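Long-range contacts in flavin-dependent monooxygenase, oxygenase subunit HsaA (Rhodococcus sp., PDB 2RFQ), which hydroxylates the phenolic ring of the secosteroid 3-HSA at the ortho position during cholesterol catabolism, using reduced FMN and molecular oxygen: residues 33-38 / 145-150; 79-84 / 185-190; 86-91 / 239-244; 138-143 / 192-197. All coordinates share one frame; numbering follows the deposited sequence. Where two conformers were deposited one is given.

Contact 1. Residues 33-38 / 145-150; sequences LRRIPD and CDHASW
His147 and the carbonyl of Ile36 make the one direct hydrogen bond between the loop that joins helices 27-33 and 38-47 of the N-terminal helical domain and the loop that joins strands 132-142 and 150-159. NE2 of His147 donates to Ile36 O at 2.7 Å. The oxygen lies near the plane of the imidazole at its edge, but the bond is bent, with an N-H...O angle of 138°. CG of His147 stands anti to its carbonyl carbon (chi1 -68°), on the side of Ile36. CB of Ile36 rests 3.8 Å from the same NE2, while the end of its chain turns onto Ser81, Thr82 and Val85 of helix 80-96. An alanine at His147 would probably leave Ile36 O without this donor and open a gap beside the Ile36 backbone.

The outer side is looser. OD1 of Asp38 comes to 3.3 Å from His147 CE1, its carboxylate nearly perpendicular to the ring. In the modelled conformer of Asp146, a water donates to both its OD2 and Asp38 OD1, and CD of Arg35 lies 3.6 Å from OD2; the oxygen sits well out of the guanidinium plane, so charge attraction alone acts there. OD1 of Asp146 pairs with Arg173, which lines the pyridinium-propanesulfonate pocket. NE2 must carry the proton in its bond; Asp38 might favour a second proton on the ring while Arg35 would oppose it, so the charge is unsettled.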
loop_
_atom_site.group_PDB
_atom_site.type_symbol
_atom_site.label_atom_id
_atom_site.label_comp_id
_atom_site.label_asym_id
_atom_site.label_seq_id
_atom_site.Cartn_x
_atom_site.Cartn_y
_atom_site.Cartn_z
ATOM N N LEU A 33 20.696 -24.969 15.822
ATOM C CA LEU A 33 20.361 -25.953 16.861
ATOM C C LEU A 33 18.863 -25.997 17.180
ATOM O O LEU A 33 18.412 -26.857 17.930
ATOM C CB LEU A 33 21.145 -25.649 18.132
ATOM C CG LEU A 33 22.647 -25.694 17.964
ATOM C CD1 LEU A 33 23.312 -25.158 19.236
ATOM C CD2 LEU A 33 23.029 -27.153 17.712
ATOM N N ARG A 34 18.098 -25.040 16.630
ATOM C CA ARG A 34 16.625 -24.985 16.850
ATOM C C ARG A 34 16.242 -24.859 18.342
ATOM O O ARG A 34 15.190 -25.341 18.781
ATOM C CB ARG A 34 15.928 -26.196 16.203
ATOM C CG ARG A 34 16.188 -26.328 14.677
ATOM C CD ARG A 34 15.436 -27.578 14.100
ATOM N NE ARG A 34 15.850 -28.823 14.763
ATOM C CZ ARG A 34 15.099 -29.541 15.609
ATOM N NH1 ARG A 34 13.837 -29.201 15.886
ATOM N NH2 ARG A 34 15.609 -30.639 16.182
ATOM N N ARG A 35 17.079 -24.160 19.100
ATOM C CA ARG A 35 16.878 -24.072 20.534
ATOM C C ARG A 35 17.706 -22.906 21.035
ATOM O O ARG A 35 18.805 -22.648 20.538
ATOM C CB ARG A 35 17.340 -25.396 21.193
ATOM C CG ARG A 35 16.691 -25.718 22.535
ATOM C CD ARG A 35 17.149 -27.098 23.059
ATOM N NE ARG A 35 18.609 -27.153 23.072
ATOM C CZ ARG A 35 19.358 -27.902 22.263
ATOM N NH1 ARG A 35 18.792 -28.757 21.401
ATOM N NH2 ARG A 35 20.688 -27.812 22.321
ATOM N N ILE A 36 17.178 -22.180 22.024
ATOM C CA ILE A 36 17.994 -21.151 22.647
ATOM C C ILE A 36 19.104 -21.846 23.445
ATOM O O ILE A 36 18.834 -22.783 24.186
ATOM C CB ILE A 36 17.162 -20.269 23.602
ATOM C CG1 ILE A 36 15.887 -19.751 22.906
ATOM C CG2 ILE A 36 18.041 -19.118 24.163
ATOM C CD1 ILE A 36 16.130 -18.959 21.585
ATOM N N PRO A 37 20.356 -21.415 23.276
ATOM C CA PRO A 37 21.444 -22.004 24.065
ATOM C C PRO A 37 21.212 -21.883 25.580
ATOM O O PRO A 37 20.688 -20.863 26.090
ATOM C CB PRO A 37 22.666 -21.209 23.617
ATOM C CG PRO A 37 22.356 -20.884 22.188
ATOM C CD PRO A 37 20.875 -20.457 22.281
ATOM N N ASP A 38 21.580 -22.941 26.291
ATOM C CA ASP A 38 21.457 -22.966 27.753
ATOM C C ASP A 38 22.183 -21.763 28.341
ATOM O O ASP A 38 21.677 -21.128 29.277
ATOM C CB ASP A 38 22.068 -24.234 28.349
ATOM C CG ASP A 38 21.373 -25.512 27.894
ATOM O OD1 ASP A 38 20.235 -25.462 27.390
ATOM O OD2 ASP A 38 21.988 -26.589 28.105
ATOM N N CYS A 145 10.143 -24.389 25.602
ATOM C CA CYS A 145 9.682 -25.382 26.577
ATOM C C CYS A 145 10.824 -26.201 27.230
ATOM O O CYS A 145 10.692 -26.622 28.375
ATOM C CB CYS A 145 8.600 -26.294 25.982
ATOM S SG CYS A 145 9.099 -27.176 24.493
ATOM N N ASP A 146 11.934 -26.411 26.522
ATOM C CA ASP A 146 13.052 -27.160 27.117
ATOM C C ASP A 146 13.657 -26.424 28.316
ATOM O O ASP A 146 14.282 -27.036 29.196
ATOM C CB ASP A 146 14.141 -27.439 26.082
ATOM C CG ASP A 146 15.176 -28.437 26.579
ATOM O OD1 ASP A 146 14.797 -29.508 27.101
ATOM O OD2 ASP A 146 16.372 -28.138 26.447
ATOM N N HIS A 147 13.450 -25.109 28.350
ATOM C CA HIS A 147 14.063 -24.257 29.367
ATOM C C HIS A 147 13.174 -24.027 30.564
ATOM O O HIS A 147 13.446 -23.138 31.368
ATOM C CB HIS A 147 14.463 -22.923 28.742
ATOM C CG HIS A 147 15.577 -23.064 27.760
ATOM N ND1 HIS A 147 16.840 -23.470 28.137
ATOM C CD2 HIS A 147 15.618 -22.884 26.415
ATOM C CE1 HIS A 147 17.618 -23.523 27.065
ATOM N NE2 HIS A 147 16.899 -23.169 26.010
ATOM N N ALA A 148 12.115 -24.826 30.677
ATOM C CA ALA A 148 11.141 -24.654 31.757
ATOM C C ALA A 148 10.909 -25.988 32.432
ATOM O O ALA A 148 11.151 -27.034 31.828
ATOM C CB ALA A 148 9.805 -24.111 31.185
ATOM N N SER A 149 10.429 -25.952 33.671
ATOM C CA SER A 149 10.160 -27.187 34.424
ATOM C C SER A 149 8.683 -27.309 34.796
ATOM O O SER A 149 8.288 -28.243 35.508
ATOM C CB SER A 149 11.070 -27.309 35.658
ATOM O OG SER A 149 10.867 -26.222 36.511
ATOM N N TRP A 150 7.876 -26.373 34.291
ATOM C CA TRP A 150 6.412 -26.403 34.389
ATOM C C TRP A 150 5.844 -25.838 33.104
ATOM O O TRP A 150 6.528 -25.092 32.391
ATOM C CB TRP A 150 5.915 -25.467 35.490
ATOM C CG TRP A 150 6.260 -25.924 36.892
ATOM C CD1 TRP A 150 7.475 -25.788 37.510
ATOM C CD2 TRP A 150 5.391 -26.560 37.846
ATOM N NE1 TRP A 150 7.419 -26.304 38.777
ATOM C CE2 TRP A 150 6.155 -26.785 39.014
ATOM C CE3 TRP A 150 4.038 -26.960 37.826
ATOM C CZ2 TRP A 150 5.619 -27.399 40.166
ATOM C CZ3 TRP A 150 3.494 -27.574 38.981
ATOM C CH2 TRP A 150 4.301 -27.783 40.129
HETATM O O HOH W 1 18.242 -27.170 28.319
#

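Contact 2. Residues 79-84 / 185-190; sequences CGSTGW and VGLRGT
Leu187 sets one methyl on the indole of Trp84, a CH-pi contact with CD1 3.9 Å from the centroid of the five-membered ring and 16° off its normal. The leucine side chain crosses the indole at about a right angle, while its other methyl, CD2, lies 3.9 Å from Gly80 O. Thr190 brings CG2 to the same ring obliquely, 3.6 Å from Trp84 CD1, and to an equal distance from Ser81 CB. Ser81 faces the turn: its OG is 3.2 Å from Gly189 N, and a side chain on Gly189 would run into Ser81 CB.

These residues belong to the start of helix 80-96, in the N-terminal helical domain of the acyl-CoA dehydrogenase fold, and to the loop that leads into strand 193-198. Trp84 is an FMN-binding residue by similarity. An alanine at Trp84 would probably leave Leu187 CD1 without its ring face and open a gap beside Thr190 CG2.

Further out, the indole packs on Ile241, Pro244, Ile245 and Met248 of helix 233-266, and its NE1 makes a weak hydrogen bond to Ser143. Trp84 chi1 (-175°) sends CG away from the backbone N, on the side of the loop. Cys79 caps the helix, its SG accepting from Thr82 N at 3.4 Å. Leu187 O takes the hydroxyl and backbone N-H of Thr190, OG1 at 2.8 Å, with Trp182 NE1 as a further donor. That grip probably helps hold OG1 between the backbone N and the carbonyl carbon (chi1 63°), leaving CG2 against Ser81 and Trp84; the same hydroxyl is hydrogen-bonded to Ser192 OG, its main partner.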
loop_
_atom_site.group_PDB
_atom_site.type_symbol
_atom_site.label_atom_id
_atom_site.label_comp_id
_atom_site.label_asym_id
_atom_site.label_seq_id
_atom_site.Cartn_x
_atom_site.Cartn_y
_atom_site.Cartn_z
ATOM N N CYS A 79 18.566 -11.035 18.829
ATOM C CA CYS A 79 18.275 -12.383 18.347
ATOM C C CYS A 79 16.759 -12.546 18.426
ATOM O O CYS A 79 16.186 -12.478 19.533
ATOM C CB CYS A 79 18.984 -13.418 19.206
ATOM S SG CYS A 79 18.480 -15.136 18.774
ATOM N N GLY A 80 16.121 -12.708 17.259
ATOM C CA GLY A 80 14.665 -12.784 17.212
ATOM C C GLY A 80 14.117 -13.934 18.037
ATOM O O GLY A 80 13.146 -13.773 18.796
ATOM N N SER A 81 14.701 -15.119 17.862
ATOM C CA SER A 81 14.266 -16.279 18.647
ATOM C C SER A 81 14.455 -16.095 20.151
ATOM O O SER A 81 13.559 -16.438 20.946
ATOM C CB SER A 81 14.954 -17.576 18.184
ATOM O OG SER A 81 14.529 -17.961 16.876
ATOM N N THR A 82 15.613 -15.578 20.556
ATOM C CA THR A 82 15.854 -15.361 21.984
ATOM C C THR A 82 14.858 -14.340 22.535
ATOM O O THR A 82 14.301 -14.535 23.622
ATOM C CB THR A 82 17.305 -14.926 22.244
ATOM O OG1 THR A 82 18.181 -15.941 21.727
ATOM C CG2 THR A 82 17.567 -14.829 23.750
ATOM N N GLY A 83 14.589 -13.291 21.757
ATOM C CA GLY A 83 13.620 -12.264 22.173
ATOM C C GLY A 83 12.214 -12.825 22.312
ATOM O O GLY A 83 11.498 -12.513 23.279
ATOM N N TRP A 84 11.835 -13.671 21.354
ATOM C CA TRP A 84 10.522 -14.316 21.375
ATOM C C TRP A 84 10.355 -15.188 22.610
ATOM O O TRP A 84 9.357 -15.069 23.342
ATOM C CB TRP A 84 10.372 -15.164 20.125
ATOM C CG TRP A 84 9.027 -15.826 19.925
ATOM C CD1 TRP A 84 8.691 -17.108 20.252
ATOM C CD2 TRP A 84 7.847 -15.237 19.326
ATOM N NE1 TRP A 84 7.380 -17.364 19.872
ATOM C CE2 TRP A 84 6.851 -16.231 19.302
ATOM C CE3 TRP A 84 7.553 -13.964 18.791
ATOM C CZ2 TRP A 84 5.561 -15.987 18.782
ATOM C CZ3 TRP A 84 6.288 -13.714 18.274
ATOM C CH2 TRP A 84 5.307 -14.724 18.271
ATOM N N VAL A 185 10.177 -22.234 8.901
ATOM C CA VAL A 185 10.990 -21.335 8.059
ATOM C C VAL A 185 11.602 -20.142 8.840
ATOM O O VAL A 185 12.575 -19.522 8.410
ATOM C CB VAL A 185 10.138 -20.809 6.867
ATOM C CG1 VAL A 185 9.020 -19.871 7.379
ATOM C CG2 VAL A 185 11.004 -20.113 5.769
ATOM N N GLY A 186 11.016 -19.830 9.981
ATOM C CA GLY A 186 11.546 -18.755 10.855
ATOM C C GLY A 186 11.276 -19.041 12.318
ATOM O O GLY A 186 10.502 -19.948 12.668
ATOM N N LEU A 187 11.889 -18.230 13.186
ATOM C CA LEU A 187 11.878 -18.495 14.642
ATOM C C LEU A 187 12.339 -19.933 14.927
ATOM O O LEU A 187 11.911 -20.570 15.895
ATOM C CB LEU A 187 10.489 -18.221 15.278
ATOM C CG LEU A 187 10.134 -16.725 15.388
ATOM C CD1 LEU A 187 8.679 -16.612 15.949
ATOM C CD2 LEU A 187 11.166 -15.987 16.282
ATOM N N ARG A 188 13.258 -20.419 14.100
ATOM C CA ARG A 188 13.784 -21.790 14.250
ATOM C C ARG A 188 14.403 -21.996 15.639
ATOM O O ARG A 188 14.220 -23.046 16.278
ATOM C CB ARG A 188 14.823 -22.073 13.167
ATOM C CG ARG A 188 14.177 -22.160 11.816
ATOM C CD ARG A 188 15.221 -22.286 10.696
ATOM N NE ARG A 188 14.571 -22.636 9.444
ATOM C CZ ARG A 188 15.126 -22.507 8.241
ATOM N NH1 ARG A 188 16.351 -21.976 8.105
ATOM N NH2 ARG A 188 14.446 -22.910 7.168
ATOM N N GLY A 189 15.096 -20.975 16.131
ATOM C CA GLY A 189 15.769 -21.068 17.433
ATOM C C GLY A 189 14.849 -21.196 18.637
ATOM O O GLY A 189 15.315 -21.523 19.727
ATOM N N THR A 190 13.543 -20.924 18.460
ATOM C CA THR A 190 12.658 -20.891 19.618
ATOM C C THR A 190 12.387 -22.275 20.217
ATOM O O THR A 190 11.972 -22.359 21.371
ATOM C CB THR A 190 11.311 -20.164 19.325
ATOM O OG1 THR A 190 10.590 -20.887 18.316
ATOM C CG2 THR A 190 11.598 -18.722 18.856
#

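Contact 3. Residues 86-91 / 239-244; sequences SSIIGV and TTISAP
Ser87 OG is held between two oxygens of Thr240 on the facing helix. It donates to the carbonyl oxygen of Thr240 at 2.6 Å, in the plane of that carbonyl and on a lone pair. The hydroxyl of Thr240, OG1, lies 2.9 Å from Ser87 OG and is placed to donate to it. The same proton also has Ser87 O within reach, a longer and weak alternative, so its direction is not settled. OG of Ser87 stands anti to its own backbone N (chi1 -170°), which points it at the carbonyl. At this pair the CA atoms of Ser87 and Thr240 are 5.6 Å apart.

The segments are parts of helix 80-96, from the N-terminal helical domain of the acyl-CoA dehydrogenase fold, and helix 233-266, the first long helix of the C-terminal domain. Segments 86-91 and 239-244 run roughly antiparallel, at 153°, with axes 9.0 Å apart. Helix 233-266 is kinked at Pro244, whose ring nitrogen can give no bond to the preceding turn; its CD packs 4.0 Å from Ser87 OG.

Apolar groups flank the polar pair. Thr240 turns CG2 to Ile88 CG1 at 3.9 Å, the two side chains crossing obliquely, and Val91 brings CB to within 3.6 Å of Thr240 OG1. At the outer end of Ile88, CD1 meets CD1 of Ile241. Phe68, Tyr69 and Val72 of helix 65-76 pack against Thr240 and Ser87, and Ile241 also touches His368, an FMN-binding residue by similarity.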
loop_
_atom_site.group_PDB
_atom_site.type_symbol
_atom_site.label_atom_id
_atom_site.label_comp_id
_atom_site.label_asym_id
_atom_site.label_seq_id
_atom_site.Cartn_x
_atom_site.Cartn_y
_atom_site.Cartn_z
ATOM N N SER A 86 12.148 -15.104 25.362
ATOM C CA SER A 86 12.294 -14.297 26.573
ATOM C C SER A 86 10.960 -13.645 26.927
ATOM O O SER A 86 10.526 -13.645 28.078
ATOM C CB SER A 86 13.374 -13.222 26.381
ATOM O OG SER A 86 14.675 -13.833 26.317
ATOM N N SER A 87 10.298 -13.110 25.920
ATOM C CA SER A 87 9.030 -12.432 26.158
ATOM C C SER A 87 7.977 -13.375 26.729
ATOM O O SER A 87 7.341 -13.078 27.752
ATOM C CB SER A 87 8.523 -11.858 24.852
ATOM O OG SER A 87 7.415 -10.993 25.102
ATOM N N ILE A 88 7.810 -14.536 26.084
ATOM C CA ILE A 88 6.734 -15.455 26.473
ATOM C C ILE A 88 7.032 -16.096 27.838
ATOM O O ILE A 88 6.169 -16.097 28.746
ATOM C CB ILE A 88 6.451 -16.473 25.357
ATOM C CG1 ILE A 88 5.948 -15.716 24.125
ATOM C CG2 ILE A 88 5.347 -17.419 25.778
ATOM C CD1 ILE A 88 6.338 -16.314 22.750
ATOM N N ILE A 89 8.243 -16.608 28.011
ATOM C CA ILE A 89 8.594 -17.203 29.303
ATOM C C ILE A 89 8.542 -16.143 30.418
ATOM O O ILE A 89 8.077 -16.420 31.516
ATOM C CB ILE A 89 9.954 -17.951 29.259
ATOM C CG1 ILE A 89 9.896 -19.089 28.221
ATOM C CG2 ILE A 89 10.302 -18.507 30.628
ATOM C CD1 ILE A 89 10.969 -20.149 28.373
ATOM N N GLY A 90 8.980 -14.925 30.111
ATOM C CA GLY A 90 8.949 -13.856 31.100
ATOM C C GLY A 90 7.522 -13.531 31.530
ATOM O O GLY A 90 7.262 -13.279 32.706
ATOM N N VAL A 91 6.587 -13.528 30.578
ATOM C CA VAL A 91 5.211 -13.153 30.913
ATOM C C VAL A 91 4.522 -14.233 31.753
ATOM O O VAL A 91 3.564 -13.954 32.474
ATOM C CB VAL A 91 4.383 -12.764 29.668
ATOM C CG1 VAL A 91 3.635 -13.977 29.097
ATOM C CG2 VAL A 91 3.388 -11.651 30.043
ATOM N N THR A 239 0.557 -8.109 23.658
ATOM C CA THR A 239 1.729 -7.203 23.608
ATOM C C THR A 239 3.041 -8.015 23.756
ATOM O O THR A 239 4.057 -7.688 23.126
ATOM C CB THR A 239 1.617 -6.093 24.668
ATOM O OG1 THR A 239 0.436 -5.323 24.393
ATOM C CG2 THR A 239 2.852 -5.142 24.636
ATOM N N THR A 240 2.992 -9.094 24.546
ATOM C CA THR A 240 4.162 -10.006 24.662
ATOM C C THR A 240 4.538 -10.679 23.327
ATOM O O THR A 240 5.690 -11.044 23.101
ATOM C CB THR A 240 4.033 -10.993 25.840
ATOM O OG1 THR A 240 5.103 -10.730 26.781
ATOM C CG2 THR A 240 4.170 -12.432 25.395
ATOM N N ILE A 241 3.556 -10.786 22.432
ATOM C CA ILE A 241 3.735 -11.321 21.101
ATOM C C ILE A 241 4.194 -10.250 20.105
ATOM O O ILE A 241 5.012 -10.532 19.219
ATOM C CB ILE A 241 2.391 -12.002 20.640
ATOM C CG1 ILE A 241 2.040 -13.150 21.588
ATOM C CG2 ILE A 241 2.400 -12.342 19.127
ATOM C CD1 ILE A 241 3.190 -14.185 21.798
ATOM N N SER A 242 3.686 -9.033 20.230
ATOM C CA SER A 242 4.109 -7.975 19.301
ATOM C C SER A 242 5.468 -7.375 19.671
ATOM O O SER A 242 6.255 -7.033 18.786
ATOM C CB SER A 242 3.062 -6.840 19.211
ATOM O OG SER A 242 1.849 -7.340 18.669
ATOM N N ALA A 243 5.726 -7.206 20.970
ATOM C CA ALA A 243 6.978 -6.531 21.397
ATOM C C ALA A 243 8.252 -7.143 20.795
ATOM O O ALA A 243 9.115 -6.397 20.312
ATOM C CB ALA A 243 7.059 -6.451 22.933
ATOM N N PRO A 244 8.389 -8.486 20.796
ATOM C CA PRO A 244 9.609 -9.057 20.187
ATOM C C PRO A 244 9.671 -8.817 18.676
ATOM O O PRO A 244 10.738 -8.621 18.142
ATOM C CB PRO A 244 9.548 -10.552 20.547
ATOM C CG PRO A 244 8.109 -10.825 20.912
ATOM C CD PRO A 244 7.502 -9.527 21.365
#

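Contact 4. Residues 138-143 / 192-197; sequences AWAWSS and SNTVVV
Trp139 and Val195 form the hydrogen-bonded pair that anchors two antiparallel strands, Trp139 N to Val195 O and Val195 N to Trp139 O, both 2.8 Å. The strands, 132-142 and 193-198, are neighbours in the beta domain that lies between the helical domains of the acyl-CoA dehydrogenase fold. Ala138 with Val196 is the next, non-hydrogen-bonded pair. Toward the other end Ser142 N donates to Asn193 O.

On one face of the sheet, the six-membered ring of Trp139 meets Val197 obliquely, CZ3 lying 4.0 Å from CG2, while its NE1 is bonded to Gly154 O. Val195 shares that face: its CG2 comes to 3.9 Å from Ser142 CB, and both valines as well as the tryptophan pack on Leu153 of strand 150-159. The OG of Ser142 is directed instead to Ser118 and Ser117. Thr194 sets OG1 3.6 Å from Ala140 CB. A water joins this hydroxyl to Trp141 N and Ser192 O, a three-way bridge.

Trp141, Ser142 and Ser143 are FMN-binding residues by similarity. Trp141 has positive phi (63°), which breaks the extended run, and its ring meets Trp182, with Ala346 of the second subunit packed on it. At the end of the segments OG of Ser143 stands anti to its carbonyl carbon (chi1 -60°), which brings it to the hydroxyl of Ser192. The two share a hydrogen bond, Ser143 OG to Ser192 OG 2.7 Å, and either could be the donor.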
loop_
_atom_site.group_PDB
_atom_site.type_symbol
_atom_site.label_atom_id
_atom_site.label_comp_id
_atom_site.label_asym_id
_atom_site.label_seq_id
_atom_site.Cartn_x
_atom_site.Cartn_y
_atom_site.Cartn_z
ATOM N N ALA A 138 -2.100 -32.459 23.529
ATOM C CA ALA A 138 -0.824 -32.359 22.836
ATOM C C ALA A 138 -0.681 -30.910 22.365
ATOM O O ALA A 138 -1.101 -30.528 21.258
ATOM C CB ALA A 138 -0.763 -33.369 21.664
ATOM N N TRP A 139 -0.077 -30.108 23.231
ATOM C CA TRP A 139 -0.026 -28.666 23.050
ATOM C C TRP A 139 1.235 -28.253 22.284
ATOM O O TRP A 139 2.338 -28.255 22.837
ATOM C CB TRP A 139 -0.047 -27.970 24.412
ATOM C CG TRP A 139 -1.398 -27.720 24.992
ATOM C CD1 TRP A 139 -2.197 -26.643 24.759
ATOM C CD2 TRP A 139 -2.097 -28.549 25.932
ATOM N NE1 TRP A 139 -3.360 -26.738 25.506
ATOM C CE2 TRP A 139 -3.329 -27.910 26.220
ATOM C CE3 TRP A 139 -1.808 -29.773 26.547
ATOM C CZ2 TRP A 139 -4.258 -28.441 27.123
ATOM C CZ3 TRP A 139 -2.745 -30.316 27.447
ATOM C CH2 TRP A 139 -3.952 -29.639 27.720
ATOM N N ALA A 140 1.045 -27.902 21.013
ATOM C CA ALA A 140 2.138 -27.447 20.128
ATOM C C ALA A 140 2.553 -26.011 20.412
ATOM O O ALA A 140 1.903 -25.290 21.182
ATOM C CB ALA A 140 1.714 -27.574 18.660
ATOM N N TRP A 141 3.656 -25.616 19.784
ATOM C CA TRP A 141 4.125 -24.236 19.791
ATOM C C TRP A 141 4.485 -23.712 21.191
ATOM O O TRP A 141 4.257 -22.524 21.485
ATOM C CB TRP A 141 3.126 -23.283 19.078
ATOM C CG TRP A 141 2.648 -23.744 17.704
ATOM C CD1 TRP A 141 1.717 -24.712 17.454
ATOM C CD2 TRP A 141 3.041 -23.235 16.421
ATOM N NE1 TRP A 141 1.519 -24.854 16.096
ATOM C CE2 TRP A 141 2.325 -23.959 15.442
ATOM C CE3 TRP A 141 3.922 -22.228 16.004
ATOM C CZ2 TRP A 141 2.465 -23.714 14.062
ATOM C CZ3 TRP A 141 4.061 -21.977 14.641
ATOM C CH2 TRP A 141 3.335 -22.726 13.680
ATOM N N SER A 142 5.066 -24.567 22.044
ATOM C CA SER A 142 5.461 -24.117 23.390
ATOM C C SER A 142 6.888 -23.584 23.312
ATOM O O SER A 142 7.851 -24.295 23.532
ATOM C CB SER A 142 5.329 -25.247 24.431
ATOM O OG SER A 142 5.482 -24.701 25.745
ATOM N N SER A 143 6.993 -22.303 22.975
ATOM C CA SER A 143 8.294 -21.666 22.804
ATOM C C SER A 143 9.152 -21.786 24.045
ATOM O O SER A 143 8.709 -21.474 25.162
ATOM C CB SER A 143 8.133 -20.184 22.455
ATOM O OG SER A 143 7.400 -20.054 21.246
ATOM N N SER A 192 10.008 -24.344 19.650
ATOM C CA SER A 192 8.594 -24.308 20.019
ATOM C C SER A 192 7.932 -25.681 19.864
ATOM O O SER A 192 7.057 -25.878 19.012
ATOM C CB SER A 192 7.861 -23.192 19.235
ATOM O OG SER A 192 8.450 -21.938 19.574
ATOM N N ASN A 193 8.370 -26.609 20.720
ATOM C CA ASN A 193 7.970 -28.007 20.612
ATOM C C ASN A 193 6.640 -28.303 21.305
ATOM O O ASN A 193 5.960 -27.376 21.764
ATOM C CB ASN A 193 9.131 -28.884 21.082
ATOM C CG ASN A 193 10.237 -28.923 20.067
ATOM O OD1 ASN A 193 11.433 -28.753 20.395
ATOM N ND2 ASN A 193 9.856 -29.109 18.817
ATOM N N THR A 194 6.254 -29.583 21.334
ATOM C CA THR A 194 4.892 -29.977 21.680
ATOM C C THR A 194 4.883 -30.692 23.011
ATOM O O THR A 194 5.637 -31.640 23.227
ATOM C CB THR A 194 4.267 -30.861 20.549
ATOM O OG1 THR A 194 4.209 -30.095 19.336
ATOM C CG2 THR A 194 2.864 -31.336 20.911
ATOM N N VAL A 195 4.008 -30.220 23.889
ATOM C CA VAL A 195 3.912 -30.704 25.264
ATOM C C VAL A 195 2.759 -31.693 25.317
ATOM O O VAL A 195 1.592 -31.327 25.099
ATOM C CB VAL A 195 3.703 -29.544 26.244
ATOM C CG1 VAL A 195 3.374 -30.072 27.645
ATOM C CG2 VAL A 195 4.959 -28.632 26.269
ATOM N N VAL A 196 3.114 -32.947 25.568
ATOM C CA VAL A 196 2.177 -34.068 25.472
ATOM C C VAL A 196 1.816 -34.524 26.883
ATOM O O VAL A 196 2.701 -34.853 27.695
ATOM C CB VAL A 196 2.758 -35.246 24.655
ATOM C CG1 VAL A 196 1.749 -36.402 24.603
ATOM C CG2 VAL A 196 3.139 -34.801 23.227
ATOM N N VAL A 197 0.512 -34.521 27.150
ATOM C CA VAL A 197 -0.030 -34.771 28.492
ATOM C C VAL A 197 -1.013 -35.939 28.374
ATOM O O VAL A 197 -1.946 -35.876 27.579
ATOM C CB VAL A 197 -0.738 -33.490 29.045
ATOM C CG1 VAL A 197 -1.355 -33.737 30.429
ATOM C CG2 VAL A 197 0.240 -32.310 29.106
HETATM O O HOH W 2 5.089 -27.763 18.298
#

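In the fold
From the N terminus, the loop 33-38 comes first, then helix 80-96, which supplies one side of both contact 2 and contact 3. The chain next runs through the beta domain, where 145-150 closes contact 1, 185-190 closes contact 2 and 192-197 closes contact 4 on 138-143. Helix 233-266 closes contact 3 last. Contacts 1, 2 and 3 cross one another, and contact 4 crosses 1 and 2 but is nested within contact 3. Contacts 1 and 2 thus tie the N-terminal helices to loops of the beta domain, contact 3 ties them to the C-terminal helices, contact 4 joins strands 132-142 and 193-198 within the beta domain, and Ile36, on Gly189 and Thr82, joins contact 1 to contact 2.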